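PDB 5N7Q: putative cathepsin d from Ixodes ricinus, which probably cleaves peptide bonds as an aspartic endopeptidase of the pepsin-like A1 family and is here bound to the inhibitor pepstatin A. Local coordinates for residues 39-44 with 135-140; 20-25 with 33-38; 245-250 with 268-273; 262-267 with 285-290; 322-327 with 331-336. One frame throughout, in Å; residues are numbered along the deposited sequence. Where two conformers were deposited one is given.

Interaction 1: residues 39-44 with 135-140; sequences SANLWL and DGVVPV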
# COMPACT_ATOMS: atom_id res chain seq x y z
N SER A 39 -4.05 -3.60 4.89
CA SER A 39 -5.28 -3.64 5.66
C SER A 39 -6.30 -4.46 4.89
O SER A 39 -6.05 -4.79 3.74
CB SER A 39 -5.78 -2.24 5.97
OG SER A 39 -6.30 -1.59 4.82
N ALA A 40 -7.40 -4.82 5.55
CA ALA A 40 -8.37 -5.78 4.96
C ALA A 40 -9.79 -5.23 4.79
O ALA A 40 -10.63 -5.93 4.24
CB ALA A 40 -8.40 -7.08 5.75
N ASN A 41 -10.04 -3.99 5.20
CA ASN A 41 -11.40 -3.42 5.20
C ASN A 41 -11.60 -2.43 4.06
O ASN A 41 -10.65 -1.72 3.68
CB ASN A 41 -11.68 -2.70 6.52
CG ASN A 41 -11.83 -3.66 7.67
OD1 ASN A 41 -10.85 -4.11 8.22
ND2 ASN A 41 -13.08 -4.02 7.99
N LEU A 42 -12.83 -2.38 3.55
CA LEU A 42 -13.27 -1.32 2.64
C LEU A 42 -14.09 -0.31 3.44
O LEU A 42 -14.99 -0.68 4.19
CB LEU A 42 -14.16 -1.90 1.54
CG LEU A 42 -14.84 -0.93 0.57
CD1 LEU A 42 -13.91 -0.03 -0.21
CD2 LEU A 42 -15.70 -1.77 -0.34
N TRP A 43 -13.79 0.98 3.27
CA TRP A 43 -14.67 2.01 3.84
C TRP A 43 -14.69 3.26 2.97
O TRP A 43 -13.76 3.51 2.21
CB TRP A 43 -14.30 2.37 5.28
CG TRP A 43 -12.94 2.98 5.47
CD1 TRP A 43 -11.77 2.30 5.78
CD2 TRP A 43 -12.58 4.34 5.30
NE1 TRP A 43 -10.73 3.18 5.83
CE2 TRP A 43 -11.18 4.43 5.50
CE3 TRP A 43 -13.29 5.50 4.95
CZ2 TRP A 43 -10.49 5.65 5.44
CZ3 TRP A 43 -12.59 6.71 4.88
CH2 TRP A 43 -11.21 6.76 5.11
N LEU A 44 -15.78 3.99 3.09
CA LEU A 44 -16.07 5.23 2.35
C LEU A 44 -16.77 6.20 3.28
O LEU A 44 -17.41 5.78 4.25
CB LEU A 44 -16.95 4.94 1.14
CG LEU A 44 -16.32 4.08 0.04
CD1 LEU A 44 -17.38 3.59 -0.90
CD2 LEU A 44 -15.18 4.82 -0.66
N ASP A 135 -14.06 -6.39 12.42
CA ASP A 135 -15.39 -6.99 12.45
C ASP A 135 -15.54 -8.29 11.64
O ASP A 135 -16.64 -8.76 11.49
CB ASP A 135 -16.48 -5.99 12.01
CG ASP A 135 -16.71 -4.84 13.00
OD1 ASP A 135 -16.07 -4.73 14.06
OD2 ASP A 135 -17.63 -4.03 12.70
N GLY A 136 -14.44 -8.87 11.16
CA GLY A 136 -14.51 -10.14 10.44
C GLY A 136 -15.24 -10.09 9.12
O GLY A 136 -15.66 -11.11 8.60
N VAL A 137 -15.43 -8.90 8.59
CA VAL A 137 -16.17 -8.73 7.33
C VAL A 137 -15.31 -9.16 6.16
O VAL A 137 -14.08 -8.92 6.17
CB VAL A 137 -16.71 -7.30 7.14
CG1 VAL A 137 -17.86 -7.03 8.11
CG2 VAL A 137 -15.65 -6.24 7.29
N VAL A 138 -15.94 -9.79 5.19
CA VAL A 138 -15.24 -10.37 4.03
C VAL A 138 -14.57 -9.28 3.19
O VAL A 138 -15.23 -8.35 2.71
CB VAL A 138 -16.15 -11.28 3.17
CG1 VAL A 138 -17.31 -10.54 2.55
CG2 VAL A 138 -15.32 -11.96 2.08
N PRO A 139 -13.24 -9.39 2.96
CA PRO A 139 -12.61 -8.41 2.08
C PRO A 139 -13.00 -8.56 0.62
O PRO A 139 -13.46 -9.61 0.18
CB PRO A 139 -11.12 -8.69 2.24
CG PRO A 139 -11.00 -9.41 3.56
CD PRO A 139 -12.24 -10.25 3.60
N VAL A 140 -12.84 -7.47 -0.11
CA VAL A 140 -13.21 -7.41 -1.51
C VAL A 140 -12.61 -8.56 -2.31
O VAL A 140 -13.34 -9.27 -3.02
CB VAL A 140 -12.87 -6.05 -2.14
CG1 VAL A 140 -13.14 -6.07 -3.63
CG2 VAL A 140 -13.70 -4.96 -1.50
O HOH W 1 -11.52 -5.08 1.38
O HOH W 2 -13.24 -6.50 4.93
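The chain at Ala40 runs roughly crosswise to the turn at Pro139, the touching parts lying 80° apart in direction and Ala40 CA 5.8 Å from Pro139 CA. The methyl of Ala40 lies near the proline ring, its CB 4.1 Å from Pro139 CG, and the carbonyl O of Ala40 also rests against that ring. A side chain as short as alanine suits so close an approach. Next, Asn41 turns its amide back to the other segment: CG stands beside the backbone N (chi1 -71°), and ND2 reaches Val137 CG2 at 3.5 Å, the two side chains crossing at about a right angle. OD1 accepts from Val134 N, and ND2 too is hydrogen-bonded just outside the two segments, so its touch on Val137 is packing. Further on, Leu42 CD2 meets Val140 CG2 at 3.9 Å, an apolar touch of branched tips.

No direct hydrogen bond joins the segments; two waters do this through one atom, Ala40 O. The first lies 3.1 Å from Ala40 O and 3.1 Å from Val140 N, taking up an amide of the opening helical turn, for which Pro139 is the N-cap residue. The second donates to both Ala40 O and Val137 O, at 2.8 Å from each, so it satisfies two buried acceptors that could not bond each other.

Leu42 and Val140 both pack on Leu125 of strand 123-126, while Val140 also touches Ile95 and Val137 touches Pro104. The contact thus seats the start of helix 140-146 against strands 42-45, 82-95, 103-112 and 123-126.

Interaction 2: residues 20-25 with 33-38; sequences GPISIG and VIFDTG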
# COMPACT_ATOMS: atom_id res chain seq x y z
N GLY A 20 -7.49 4.58 -7.05
CA GLY A 20 -8.24 4.25 -8.26
C GLY A 20 -9.74 4.25 -8.05
O GLY A 20 -10.23 4.24 -6.91
N PRO A 21 -10.48 4.26 -9.14
CA PRO A 21 -11.93 4.29 -9.07
C PRO A 21 -12.62 2.97 -8.71
O PRO A 21 -12.20 1.90 -9.13
CB PRO A 21 -12.31 4.71 -10.49
CG PRO A 21 -11.25 4.08 -11.32
CD PRO A 21 -10.01 4.31 -10.53
N ILE A 22 -13.70 3.11 -7.94
CA ILE A 22 -14.63 2.00 -7.70
C ILE A 22 -16.02 2.59 -7.73
O ILE A 22 -16.17 3.79 -7.65
CB ILE A 22 -14.40 1.23 -6.37
CG1 ILE A 22 -14.68 2.08 -5.12
CG2 ILE A 22 -12.98 0.64 -6.33
CD1 ILE A 22 -14.69 1.31 -3.80
N SER A 23 -17.01 1.72 -7.83
CA SER A 23 -18.37 2.16 -7.54
C SER A 23 -19.04 1.24 -6.57
O SER A 23 -18.66 0.06 -6.42
CB SER A 23 -19.22 2.30 -8.81
OG SER A 23 -19.63 1.07 -9.36
N ILE A 24 -20.04 1.80 -5.88
CA ILE A 24 -20.85 1.08 -4.92
C ILE A 24 -22.31 1.33 -5.29
O ILE A 24 -22.69 2.46 -5.57
CB ILE A 24 -20.61 1.56 -3.48
CG1 ILE A 24 -19.12 1.54 -3.09
CG2 ILE A 24 -21.47 0.78 -2.49
CD1 ILE A 24 -18.46 0.19 -2.89
N GLY A 25 -23.13 0.29 -5.23
CA GLY A 25 -24.60 0.47 -5.20
C GLY A 25 -25.21 0.47 -6.58
O GLY A 25 -24.52 0.37 -7.60
N VAL A 33 -10.39 5.22 -4.21
CA VAL A 33 -9.86 4.56 -3.01
C VAL A 33 -8.40 4.18 -3.19
O VAL A 33 -7.95 3.93 -4.29
CB VAL A 33 -10.65 3.28 -2.65
CG1 VAL A 33 -12.05 3.64 -2.21
CG2 VAL A 33 -10.71 2.26 -3.78
N ILE A 34 -7.67 4.16 -2.08
CA ILE A 34 -6.34 3.60 -2.07
C ILE A 34 -6.50 2.07 -1.93
O ILE A 34 -7.26 1.60 -1.07
CB ILE A 34 -5.42 4.30 -1.05
CG1 ILE A 34 -4.01 3.70 -1.07
CG2 ILE A 34 -5.99 4.31 0.36
CD1 ILE A 34 -2.98 4.66 -0.50
N PHE A 35 -5.79 1.35 -2.79
CA PHE A 35 -5.74 -0.11 -2.74
C PHE A 35 -4.59 -0.50 -1.85
O PHE A 35 -3.44 -0.26 -2.19
CB PHE A 35 -5.59 -0.70 -4.15
CG PHE A 35 -6.87 -0.57 -4.96
CD1 PHE A 35 -7.21 0.62 -5.57
CD2 PHE A 35 -7.78 -1.63 -5.05
CE1 PHE A 35 -8.40 0.76 -6.26
CE2 PHE A 35 -8.96 -1.50 -5.77
CZ PHE A 35 -9.28 -0.30 -6.37
N ASP A 36 -4.91 -1.06 -0.68
CA ASP A 36 -3.99 -1.13 0.45
C ASP A 36 -3.76 -2.58 0.88
O ASP A 36 -4.58 -3.18 1.58
CB ASP A 36 -4.58 -0.32 1.64
CG ASP A 36 -3.77 -0.42 2.90
OD1 ASP A 36 -2.56 -0.66 2.76
OD2 ASP A 36 -4.33 -0.17 3.98
N THR A 37 -2.62 -3.16 0.48
CA THR A 37 -2.29 -4.51 0.91
C THR A 37 -1.93 -4.65 2.38
O THR A 37 -1.70 -5.78 2.84
CB THR A 37 -1.21 -5.16 0.02
OG1 THR A 37 -0.01 -4.39 0.12
CG2 THR A 37 -1.66 -5.25 -1.43
N GLY A 38 -1.86 -3.53 3.11
CA GLY A 38 -1.65 -3.52 4.56
C GLY A 38 -2.86 -3.44 5.45
O GLY A 38 -2.71 -3.25 6.64
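Gly20 and Val33 face each other as an antiparallel hydrogen-bonded pair, with Gly20 N donating to Val33 O and Val33 N to Gly20 O, each at 2.9 Å and both nearly straight. Beyond Val33, 33-36 swings away from 20-24, the short segments running at 103° to one another, while the hairpin continues the other way with Ile22 bonded to Phe31 through the backbone. Ile22 fills the angle between the segments. Its CG2 lies 3.8 Å from Val33 CG2 and its CD1 3.9 Å from Val33 CG1, the two beta-branched side chains crossing at about a right angle. The same CG2 meets Phe35 CZ at 3.8 Å. Because CG1 of Ile22 sits between the backbone N and carbonyl carbon (chi1 66°), CG2 stands beside the N and reaches both partners. The ring of Phe35 has Gly20 O near its plane, at the edge, 4.0 Å from CE1; glycine suits a place so close to a phenyl edge.

One layer out, Leu125 of strand 123-126 backs Val33 and Phe35, and Leu10 and Glu8 of strand 6-13 touch the Phe35 ring. The strand then leads to Asp36, whose OD1 accepts from Gly38 N at 3.0 Å in an Asx turn, while Ser39 OG bonds to OD2. Thr37 OG1 bonds to Ala226 O and Thr228 N of the other lobe.

Such an arrangement, a beta hairpin delivering an Asp-Thr-Gly loop whose threonine reaches across to the partner loop in the "fireman's grip", is the hallmark of pepsin-like aspartic proteases. Asp36 is the predicted active-site aspartate, and here its OD1 hydrogen-bonds the bound inhibitor.

Interaction 3: residues 245-250 with 268-273; sequences QYLGGT and PNVTFT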
# COMPACT_ATOMS: atom_id res chain seq x y z
N GLN A 245 22.23 7.01 9.22
CA GLN A 245 23.58 7.51 9.57
C GLN A 245 24.59 7.22 8.46
O GLN A 245 25.36 8.12 8.08
CB GLN A 245 24.05 6.88 10.87
CG GLN A 245 25.28 7.62 11.41
CD GLN A 245 25.68 7.10 12.76
OE1 GLN A 245 24.82 6.81 13.60
NE2 GLN A 245 26.98 6.97 12.98
N TYR A 246 24.56 6.00 7.92
CA TYR A 246 25.46 5.64 6.82
C TYR A 246 25.20 6.50 5.58
O TYR A 246 26.12 6.84 4.85
CB TYR A 246 25.24 4.16 6.47
CG TYR A 246 26.24 3.55 5.52
CD1 TYR A 246 27.52 3.21 5.97
CD2 TYR A 246 25.91 3.23 4.21
CE1 TYR A 246 28.43 2.61 5.12
CE2 TYR A 246 26.82 2.64 3.35
CZ TYR A 246 28.10 2.29 3.82
OH TYR A 246 29.02 1.69 2.98
N LEU A 247 23.92 6.82 5.33
CA LEU A 247 23.54 7.61 4.15
C LEU A 247 23.70 9.11 4.31
O LEU A 247 23.58 9.86 3.32
CB LEU A 247 22.10 7.30 3.75
CG LEU A 247 21.78 5.84 3.39
CD1 LEU A 247 20.29 5.71 3.11
CD2 LEU A 247 22.57 5.33 2.20
N GLY A 248 23.92 9.57 5.53
CA GLY A 248 23.99 11.02 5.81
C GLY A 248 22.62 11.66 6.04
O GLY A 248 22.46 12.87 5.90
N GLY A 249 21.62 10.84 6.38
CA GLY A 249 20.31 11.34 6.78
C GLY A 249 20.28 11.85 8.20
O GLY A 249 20.85 11.22 9.10
N THR A 250 19.61 12.98 8.40
CA THR A 250 19.49 13.58 9.73
C THR A 250 18.06 13.98 10.01
O THR A 250 17.27 14.27 9.10
CB THR A 250 20.39 14.83 9.87
OG1 THR A 250 20.00 15.83 8.92
CG2 THR A 250 21.88 14.47 9.69
N PRO A 268 24.83 5.78 -1.95
CA PRO A 268 24.91 4.39 -2.40
C PRO A 268 23.57 3.69 -2.56
O PRO A 268 22.56 4.08 -1.96
CB PRO A 268 25.72 3.73 -1.27
CG PRO A 268 25.28 4.48 -0.07
CD PRO A 268 25.08 5.90 -0.50
N ASN A 269 23.57 2.63 -3.36
CA ASN A 269 22.40 1.76 -3.44
C ASN A 269 22.15 1.09 -2.08
O ASN A 269 23.08 0.91 -1.28
CB ASN A 269 22.57 0.69 -4.54
CG ASN A 269 22.65 1.29 -5.95
OD1 ASN A 269 22.41 2.47 -6.16
ND2 ASN A 269 23.02 0.46 -6.93
N VAL A 270 20.89 0.73 -1.83
CA VAL A 270 20.49 -0.09 -0.69
C VAL A 270 19.81 -1.34 -1.23
O VAL A 270 18.97 -1.26 -2.11
CB VAL A 270 19.55 0.68 0.25
CG1 VAL A 270 19.03 -0.16 1.39
CG2 VAL A 270 20.26 1.91 0.84
N THR A 271 20.20 -2.50 -0.71
CA THR A 271 19.80 -3.79 -1.29
C THR A 271 19.11 -4.68 -0.28
O THR A 271 19.62 -4.88 0.83
CB THR A 271 21.03 -4.49 -1.86
OG1 THR A 271 21.66 -3.65 -2.81
CG2 THR A 271 20.66 -5.84 -2.51
N PHE A 272 17.96 -5.26 -0.68
CA PHE A 272 17.20 -6.24 0.11
C PHE A 272 17.38 -7.59 -0.54
O PHE A 272 17.23 -7.72 -1.76
CB PHE A 272 15.70 -5.89 0.13
CG PHE A 272 15.39 -4.71 0.98
CD1 PHE A 272 15.68 -3.43 0.50
CD2 PHE A 272 14.85 -4.84 2.25
CE1 PHE A 272 15.44 -2.32 1.30
CE2 PHE A 272 14.62 -3.74 3.05
CZ PHE A 272 14.92 -2.48 2.58
N THR A 273 17.79 -8.58 0.25
CA THR A 273 17.98 -9.93 -0.26
C THR A 273 16.77 -10.76 0.16
O THR A 273 16.48 -10.89 1.34
CB THR A 273 19.28 -10.56 0.24
OG1 THR A 273 20.39 -9.78 -0.25
CG2 THR A 273 19.41 -12.01 -0.29
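Two rings, the phenol of Tyr246 and the pyrrolidine of Pro268, meet at a slant, Tyr246 CE2 lying 4.2 Å from Pro268 CG. The phenol hydroxyl is hydrogen-bonded to Ala213 O and to Ser208 N, so this ring is pinned at its polar end while its CE2 carbon borders the apolar proline. Tyrosine fits here because it has both. Pro268 has a second and closer partner in Leu247, whose CD2 is 3.6 Å from Pro268 CG and 3.7 Å from Pro268 CD. One methyl thus spans two ring carbons of the proline.

The contact joins the C-terminal end of helix 237-247 to the start of strand 270-274. Leu247 can reach the proline although it is the last residue of its helix: with CG beside the backbone N (chi1 -60°), its branch is carried over to the ring. The helix ends there in a Schellman motif. Gly248 takes a positive phi of 85°, easily held by a glycine, and its N donates to Gln245 O at 3.3 Å. The chain turns off the helix immediately after Leu247; Tyr246 and Leu247 are the residues that meet 268-273.

Along strand 270-274 the contact fades. Val270 CG2 is 4.3 Å from the same Leu247 CD2, a loose touch by a beta-branched residue, at home in a strand. Leu247 and Val270 both pack on Tyr286 of helix 283-286, and Tyr246 and Pro268 both touch Ser206 of strand 198-206.

Interaction 4: residues 262-267 with 285-290; sequences DKLESL and DYVLKV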
# COMPACT_ATOMS: atom_id res chain seq x y z
N ASP A 262 21.62 18.57 -2.49
CA ASP A 262 22.79 18.77 -3.36
C ASP A 262 23.78 17.61 -3.38
O ASP A 262 24.72 17.65 -4.17
CB ASP A 262 23.50 20.08 -3.00
CG ASP A 262 22.63 21.31 -3.21
OD1 ASP A 262 21.60 21.22 -3.92
OD2 ASP A 262 22.98 22.39 -2.67
N LYS A 263 23.57 16.59 -2.55
CA LYS A 263 24.52 15.50 -2.39
C LYS A 263 23.94 14.12 -2.76
O LYS A 263 24.56 13.11 -2.49
CB LYS A 263 25.01 15.50 -0.94
CG LYS A 263 25.73 16.79 -0.56
CD LYS A 263 26.33 16.71 0.83
CE LYS A 263 27.01 18.02 1.23
NZ LYS A 263 28.20 18.35 0.41
N LEU A 264 22.80 14.11 -3.43
CA LEU A 264 22.07 12.87 -3.71
C LEU A 264 22.84 11.94 -4.64
O LEU A 264 22.73 10.72 -4.51
CB LEU A 264 20.71 13.17 -4.33
CG LEU A 264 19.77 14.05 -3.49
CD1 LEU A 264 18.49 14.26 -4.27
CD2 LEU A 264 19.46 13.54 -2.09
N GLU A 265 23.62 12.50 -5.55
CA GLU A 265 24.31 11.67 -6.54
C GLU A 265 25.44 10.82 -5.96
O GLU A 265 25.90 9.89 -6.60
CB GLU A 265 24.83 12.51 -7.70
CG GLU A 265 23.78 13.22 -8.53
CD GLU A 265 22.78 12.24 -9.11
OE1 GLU A 265 23.18 11.24 -9.75
OE2 GLU A 265 21.57 12.47 -8.90
N SER A 266 25.92 11.17 -4.76
CA SER A 266 26.93 10.38 -4.09
C SER A 266 26.36 9.25 -3.22
O SER A 266 27.11 8.50 -2.64
CB SER A 266 27.83 11.29 -3.25
OG SER A 266 28.58 12.15 -4.12
N LEU A 267 25.03 9.16 -3.10
CA LEU A 267 24.40 8.17 -2.22
C LEU A 267 24.51 6.75 -2.79
O LEU A 267 24.36 6.55 -3.97
CB LEU A 267 22.94 8.50 -2.00
CG LEU A 267 22.59 9.73 -1.18
CD1 LEU A 267 21.13 10.09 -1.40
CD2 LEU A 267 22.83 9.51 0.29
N ASP A 285 15.53 5.70 -6.62
CA ASP A 285 14.38 4.93 -6.13
C ASP A 285 13.97 5.33 -4.71
O ASP A 285 12.78 5.42 -4.42
CB ASP A 285 14.68 3.43 -6.13
CG ASP A 285 15.02 2.90 -7.51
OD1 ASP A 285 14.29 3.19 -8.48
OD2 ASP A 285 16.03 2.16 -7.63
N TYR A 286 14.94 5.60 -3.82
CA TYR A 286 14.60 5.73 -2.40
C TYR A 286 14.54 7.13 -1.83
O TYR A 286 14.13 7.30 -0.71
CB TYR A 286 15.47 4.82 -1.53
CG TYR A 286 16.94 5.16 -1.41
CD1 TYR A 286 17.37 6.30 -0.73
CD2 TYR A 286 17.92 4.30 -1.92
CE1 TYR A 286 18.72 6.56 -0.57
CE2 TYR A 286 19.27 4.57 -1.75
CZ TYR A 286 19.66 5.71 -1.08
OH TYR A 286 21.01 5.98 -0.92
N VAL A 287 14.89 8.15 -2.60
CA VAL A 287 14.75 9.54 -2.16
C VAL A 287 13.44 10.09 -2.67
O VAL A 287 13.17 10.05 -3.86
CB VAL A 287 15.93 10.43 -2.63
CG1 VAL A 287 15.71 11.90 -2.26
CG2 VAL A 287 17.23 9.90 -2.06
N LEU A 288 12.63 10.61 -1.76
CA LEU A 288 11.33 11.19 -2.09
C LEU A 288 11.40 12.71 -2.01
O LEU A 288 11.78 13.24 -0.98
CB LEU A 288 10.25 10.67 -1.14
CG LEU A 288 8.81 11.15 -1.42
CD1 LEU A 288 8.24 10.51 -2.66
CD2 LEU A 288 7.94 10.86 -0.21
N LYS A 289 11.00 13.39 -3.07
CA LYS A 289 10.81 14.86 -3.05
C LYS A 289 9.52 15.18 -2.34
O LYS A 289 8.46 14.66 -2.71
CB LYS A 289 10.72 15.46 -4.45
CG LYS A 289 10.47 16.97 -4.44
CD LYS A 289 10.24 17.53 -5.83
CE LYS A 289 9.73 18.95 -5.79
NZ LYS A 289 9.45 19.44 -7.17
N VAL A 290 9.61 16.04 -1.32
CA VAL A 290 8.46 16.48 -0.52
C VAL A 290 8.58 17.99 -0.39
O VAL A 290 9.66 18.52 -0.23
CB VAL A 290 8.46 15.82 0.87
CG1 VAL A 290 7.37 16.39 1.78
CG2 VAL A 290 8.24 14.33 0.74
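Val287 receives two leucines, and these apolar touches make up most of the contact. Leu264 CD2 lies 4.1 Å from Val287 CG1, and Leu267 CD1 lies 4.0 Å from Val287 CG2. Each methyl of the valine thus has a leucine of its own: with CG1 anti to the backbone N (chi1 175°), the fork opens toward the two side chains, and Leu267 crosses it at about a right angle.

Of polar groups, the hydroxyl of Tyr286 comes closest. It lies 3.4 Å from Leu267 CB, a contact without bonding, while its hydrogen bond goes to the carbonyl O of Pro268, the residue after Leu267. CG of Tyr286 sits between its backbone N and carbonyl carbon (chi1 69°), a placing that swings the ring out to the loop.

Backbone bonds shape the loop itself. Ser266 N donates to Lys263 O at 3.3 Å and Leu267 N to Leu264 O at 3.1 Å, the three-residue spacing of a 3-10 turn, which brings Leu264 and Leu267 to the same side, facing the strand.

Leu264 and Val287 also touch Cys298 of strand 295-304, and both leucines and Val287 pack on Leu259. The turn following Cys261, whose disulfide to Cys298 ties it to the hairpin of strands 287-292 and 295-304, is consistent with the C-terminal lobe of pepsin-like proteases.

Interaction 5: residues 322-327 with 331-336; sequences YYTIFD and DRVGFA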
# COMPACT_ATOMS: atom_id res chain seq x y z
N TYR A 322 9.92 -2.84 -8.27
CA TYR A 322 9.64 -4.28 -8.31
C TYR A 322 8.15 -4.54 -8.42
O TYR A 322 7.40 -4.31 -7.48
CB TYR A 322 10.31 -4.99 -7.12
CG TYR A 322 11.82 -4.76 -7.21
CD1 TYR A 322 12.56 -5.36 -8.21
CD2 TYR A 322 12.47 -3.84 -6.41
CE1 TYR A 322 13.90 -5.10 -8.39
CE2 TYR A 322 13.81 -3.56 -6.57
CZ TYR A 322 14.51 -4.19 -7.58
OH TYR A 322 15.87 -3.93 -7.72
N TYR A 323 7.73 -4.95 -9.61
CA TYR A 323 6.37 -5.43 -9.86
C TYR A 323 6.07 -6.60 -8.91
O TYR A 323 6.93 -7.46 -8.70
CB TYR A 323 6.31 -5.90 -11.29
CG TYR A 323 4.95 -6.29 -11.82
CD1 TYR A 323 3.90 -5.35 -11.88
CD2 TYR A 323 4.70 -7.56 -12.31
CE1 TYR A 323 2.66 -5.69 -12.37
CE2 TYR A 323 3.46 -7.90 -12.80
CZ TYR A 323 2.44 -6.97 -12.87
OH TYR A 323 1.22 -7.31 -13.39
N THR A 324 4.88 -6.61 -8.30
CA THR A 324 4.64 -7.50 -7.19
C THR A 324 3.37 -8.27 -7.44
O THR A 324 2.34 -7.72 -7.81
CB THR A 324 4.55 -6.76 -5.87
OG1 THR A 324 5.75 -6.00 -5.68
CG2 THR A 324 4.45 -7.70 -4.70
N ILE A 325 3.47 -9.57 -7.23
CA ILE A 325 2.39 -10.54 -7.39
C ILE A 325 1.98 -11.02 -6.00
O ILE A 325 2.80 -11.53 -5.25
CB ILE A 325 2.83 -11.77 -8.21
CG1 ILE A 325 3.24 -11.39 -9.66
CG2 ILE A 325 1.69 -12.76 -8.31
CD1 ILE A 325 4.60 -10.74 -9.80
N PHE A 326 0.69 -10.86 -5.68
CA PHE A 326 0.10 -11.26 -4.41
C PHE A 326 -0.77 -12.50 -4.73
O PHE A 326 -1.83 -12.37 -5.34
CB PHE A 326 -0.73 -10.13 -3.84
CG PHE A 326 0.06 -8.90 -3.49
CD1 PHE A 326 0.35 -7.94 -4.47
CD2 PHE A 326 0.47 -8.70 -2.19
CE1 PHE A 326 1.09 -6.81 -4.12
CE2 PHE A 326 1.21 -7.58 -1.85
CZ PHE A 326 1.50 -6.62 -2.82
N ASP A 327 -0.31 -13.67 -4.32
CA ASP A 327 -0.88 -14.96 -4.75
C ASP A 327 -1.59 -15.65 -3.60
O ASP A 327 -0.93 -16.16 -2.68
CB ASP A 327 0.27 -15.80 -5.34
CG ASP A 327 -0.14 -17.17 -5.83
OD1 ASP A 327 -1.20 -17.68 -5.44
OD2 ASP A 327 0.68 -17.72 -6.64
N ASP A 331 -0.34 -18.72 -1.32
CA ASP A 331 0.10 -17.90 -0.19
C ASP A 331 1.59 -17.52 -0.34
O ASP A 331 2.45 -17.92 0.44
CB ASP A 331 -0.15 -18.64 1.14
CG ASP A 331 -1.63 -18.65 1.54
OD1 ASP A 331 -2.35 -17.66 1.25
OD2 ASP A 331 -2.11 -19.65 2.11
N ARG A 332 1.87 -16.81 -1.42
CA ARG A 332 3.23 -16.38 -1.71
C ARG A 332 3.18 -15.00 -2.37
O ARG A 332 2.14 -14.53 -2.85
CB ARG A 332 3.94 -17.41 -2.59
CG ARG A 332 3.35 -17.55 -3.98
CD ARG A 332 3.95 -18.68 -4.77
NE ARG A 332 3.34 -18.72 -6.10
CZ ARG A 332 3.87 -19.31 -7.17
NH1 ARG A 332 5.02 -19.98 -7.08
NH2 ARG A 332 3.21 -19.27 -8.31
N VAL A 333 4.33 -14.33 -2.30
CA VAL A 333 4.55 -13.01 -2.89
C VAL A 333 5.63 -13.17 -3.93
O VAL A 333 6.66 -13.80 -3.65
CB VAL A 333 4.93 -11.94 -1.84
CG1 VAL A 333 5.19 -10.59 -2.54
CG2 VAL A 333 3.84 -11.78 -0.78
N GLY A 334 5.42 -12.56 -5.10
CA GLY A 334 6.39 -12.60 -6.19
C GLY A 334 6.91 -11.19 -6.45
O GLY A 334 6.12 -10.22 -6.43
N PHE A 335 8.21 -11.07 -6.79
CA PHE A 335 8.82 -9.79 -7.14
C PHE A 335 9.58 -9.95 -8.46
O PHE A 335 10.29 -10.93 -8.66
CB PHE A 335 9.81 -9.28 -6.08
CG PHE A 335 9.18 -8.96 -4.75
CD1 PHE A 335 8.29 -7.90 -4.61
CD2 PHE A 335 9.47 -9.74 -3.64
CE1 PHE A 335 7.73 -7.61 -3.37
CE2 PHE A 335 8.90 -9.46 -2.42
CZ PHE A 335 8.03 -8.41 -2.28
N ALA A 336 9.46 -8.97 -9.34
CA ALA A 336 10.28 -8.91 -10.56
C ALA A 336 10.62 -7.46 -10.88
O ALA A 336 9.83 -6.58 -10.65
CB ALA A 336 9.58 -9.56 -11.73
O HOH W 3 1.53 -16.65 -9.03
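Asp327 and Arg332 form the salt bridge of this antiparallel hairpin. The arginine chain is extended from CG to NE, and NE donates nearly straight to Asp327 OD2 at 2.9 Å; a weak second bond comes from NH2. OD2 lies in the guanidinium plane, yet NE meets the carboxylate from above, the planes 73° apart: one oxygen is gripped, not a flat two-pronged pair. A water bridges Asp327 OD2 (2.8 Å) and Arg332 NH2 (3.2 Å). Both residues share the side of Ile325 and Gly334, the glycine leaving room for the isoleucine.

On the other side Thr324 and Phe335 lie alongside, pointing the same way: Thr324 OG1 stands at the ring edge, 3.3 Å from Phe335 CD1, while donating to Tyr322 O at 3.0 Å. Thr324 CG2 leans on Val333 CG1.

Strand 322-327 pairs with 155-160 and 332-337 with 187-190, consistent with the sheet joining the two lobes in pepsin-like proteases. Arg332 also makes a cation-pi contact with Tyr188. Asp331 and Arg332 both face Asp327, a G1 beta bulge, and Asp327 OD1 accepts from Gln330 N. With its carboxylate oxygens bound to different partners, Asp327 holds arginine and turn together and probably stays ionised.

In the fold
From the N terminus, interaction 2 comes first, closing the short hairpin of strands 17-24 and 29-36. Interaction 1 then opens at once and closes a far longer loop of 90 residues; the two touch, Leu44 CD1 to Ile24 CG1 3.5 Å. In the other lobe interactions 3 and 4 cross, their segments alternating along the chain, so the end of helix 237-247, the 262-267 turn and two strands are interlocked. They lie some 31 to 36 Å, centre to centre, from interactions 1 and 2. Interaction 5 closes the last hairpin, bringing strands 322-327 and 332-337 against the Asp36-Thr37-Gly38 loop of interaction 2, Thr37 CG2 to Phe326 CZ 3.7 Å. No contact nests within another.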